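Local coordinates for protein nitrite transporter NirC (Salmonella enterica subsp. enterica serovar Typhimurium, PDB 4FC4) that forms a pentameric channel of the formate/nitrite transporter family that carries nitrite into and out of the cell across the cytoplasmic membrane, at residues S140-K145 and M202-L207. Sequence-based numbering, arbitrary orientation.
Sequences SVALAK and MTLFAL
Segments 140-145 and 202-207, on the short helices 137-147 and 198-209, are a worked example of buried, apolar packing at a steep crossing, their axes passing 9.4 Å apart at an angle of 117°. V141 contributes least, its CG1 brushing L204 CD2 at the margin. At A142 the backbones come nearest, CA to CA 6.0 Å from F205, and here the methyl, pointing toward the partner helix, touches both L204 CG and F205 CD1. The carbonyl of A142 meets the same ring: its O lies in the ring plane, at the edge, 3.6 Å from F205 CE1. K145 completes the contact with its aliphatic part. Its CB abuts the ring edge at F205 CZ (3.9 Å), and the chain then crosses L204 at about a right angle, CD lying 3.6 Å from L204 CD2. L204 offers that methyl with CG anti to its backbone N (chi1 -179°). Rotation about CD-CE (chi4 -62°) turns NZ out of the extended line; the methylenes lie against L204 while the charge is paired with E196. Within the formate/nitrite transporter fold, helix 219-248 adjoins F205 through I222, N225 and L226, and F46 of helix 24-51 touches both V141 and L204.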
loop_
_atom_site.group_PDB
_atom_site.type_symbol
_atom_site.label_atom_id
_atom_site.label_comp_id
_atom_site.label_asym_id
_atom_site.label_seq_id
_atom_site.Cartn_x
_atom_site.Cartn_y
_atom_site.Cartn_z
ATOM N N SER B 140 26.325 -18.972 0.824
ATOM C CA SER B 140 25.658 -20.249 0.936
ATOM C C SER B 140 24.572 -20.389 -0.152
ATOM O O SER B 140 24.383 -21.464 -0.734
ATOM C CB SER B 140 25.156 -20.490 2.339
ATOM O OG SER B 140 24.287 -19.460 2.722
ATOM N N VAL B 141 23.894 -19.304 -0.494
ATOM C CA VAL B 141 22.862 -19.403 -1.551
ATOM C C VAL B 141 23.479 -19.584 -2.957
ATOM O O VAL B 141 22.998 -20.405 -3.727
ATOM C CB VAL B 141 21.824 -18.244 -1.465
ATOM C CG1 VAL B 141 20.771 -18.312 -2.576
ATOM C CG2 VAL B 141 21.150 -18.313 -0.134
ATOM N N ALA B 142 24.573 -18.874 -3.261
ATOM C CA ALA B 142 25.248 -18.980 -4.583
ATOM C C ALA B 142 25.733 -20.388 -4.797
ATOM O O ALA B 142 25.494 -20.979 -5.857
ATOM C CB ALA B 142 26.411 -18.010 -4.693
ATOM N N LEU B 143 26.378 -20.940 -3.763
ATOM C CA LEU B 143 26.934 -22.305 -3.844
ATOM C C LEU B 143 25.791 -23.317 -4.058
ATOM O O LEU B 143 25.864 -24.126 -4.962
ATOM C CB LEU B 143 27.814 -22.638 -2.621
ATOM C CG LEU B 143 28.244 -24.105 -2.419
ATOM C CD1 LEU B 143 29.260 -24.557 -3.461
ATOM C CD2 LEU B 143 28.781 -24.371 -0.995
ATOM N N ALA B 144 24.704 -23.200 -3.286
ATOM C CA ALA B 144 23.562 -24.112 -3.458
ATOM C C ALA B 144 23.007 -24.007 -4.895
ATOM O O ALA B 144 22.629 -25.021 -5.509
ATOM C CB ALA B 144 22.476 -23.934 -2.367
ATOM N N LYS B 145 23.024 -22.799 -5.457
ATOM C CA LYS B 145 22.496 -22.619 -6.818
ATOM C C LYS B 145 23.410 -23.297 -7.825
ATOM O O LYS B 145 22.919 -23.780 -8.845
ATOM C CB LYS B 145 22.306 -21.166 -7.186
ATOM C CG LYS B 145 21.073 -20.496 -6.580
ATOM C CD LYS B 145 21.247 -18.986 -6.647
ATOM C CE LYS B 145 20.020 -18.215 -6.207
ATOM N NZ LYS B 145 18.893 -18.509 -7.098
ATOM N N MET B 202 23.310 -13.771 -12.122
ATOM C CA MET B 202 24.559 -13.140 -12.553
ATOM C C MET B 202 25.119 -12.211 -11.479
ATOM O O MET B 202 26.317 -12.290 -11.190
ATOM C CB MET B 202 24.388 -12.337 -13.852
ATOM C CG MET B 202 23.996 -13.138 -15.077
ATOM S SD MET B 202 23.507 -12.092 -16.479
ATOM C CE MET B 202 23.134 -13.351 -17.685
ATOM N N THR B 203 24.287 -11.346 -10.895
ATOM C CA THR B 203 24.774 -10.458 -9.845
ATOM C C THR B 203 25.147 -11.292 -8.597
ATOM O O THR B 203 26.184 -11.096 -7.964
ATOM C CB THR B 203 23.764 -9.320 -9.477
ATOM O OG1 THR B 203 23.671 -8.365 -10.548
ATOM C CG2 THR B 203 24.270 -8.550 -8.262
ATOM N N LEU B 204 24.300 -12.245 -8.229
ATOM C CA LEU B 204 24.576 -13.012 -7.025
ATOM C C LEU B 204 25.913 -13.710 -7.208
ATOM O O LEU B 204 26.768 -13.697 -6.294
ATOM C CB LEU B 204 23.487 -14.032 -6.766
ATOM C CG LEU B 204 23.791 -14.808 -5.498
ATOM C CD1 LEU B 204 23.735 -13.921 -4.247
ATOM C CD2 LEU B 204 22.804 -15.953 -5.482
ATOM N N PHE B 205 26.096 -14.312 -8.389
ATOM C CA PHE B 205 27.302 -15.056 -8.632
ATOM C C PHE B 205 28.529 -14.190 -8.571
ATOM O O PHE B 205 29.580 -14.654 -8.117
ATOM C CB PHE B 205 27.233 -15.868 -9.918
ATOM C CG PHE B 205 26.243 -17.018 -9.858
ATOM C CD1 PHE B 205 26.104 -17.776 -8.725
ATOM C CD2 PHE B 205 25.431 -17.326 -10.944
ATOM C CE1 PHE B 205 25.185 -18.819 -8.670
ATOM C CE2 PHE B 205 24.517 -18.375 -10.899
ATOM C CZ PHE B 205 24.391 -19.120 -9.756
ATOM N N ALA B 206 28.392 -12.911 -8.953
ATOM C CA ALA B 206 29.559 -12.034 -9.059
ATOM C C ALA B 206 29.920 -11.567 -7.628
ATOM O O ALA B 206 31.110 -11.572 -7.210
ATOM C CB ALA B 206 29.300 -10.889 -10.046
ATOM N N LEU B 207 28.889 -11.234 -6.868
ATOM C CA LEU B 207 29.024 -10.883 -5.462
ATOM C C LEU B 207 29.711 -11.980 -4.634
ATOM O O LEU B 207 30.635 -11.708 -3.873
ATOM C CB LEU B 207 27.629 -10.644 -4.881
ATOM C CG LEU B 207 26.914 -9.357 -5.271
ATOM C CD1 LEU B 207 25.538 -9.395 -4.641
ATOM C CD2 LEU B 207 27.716 -8.107 -4.857
#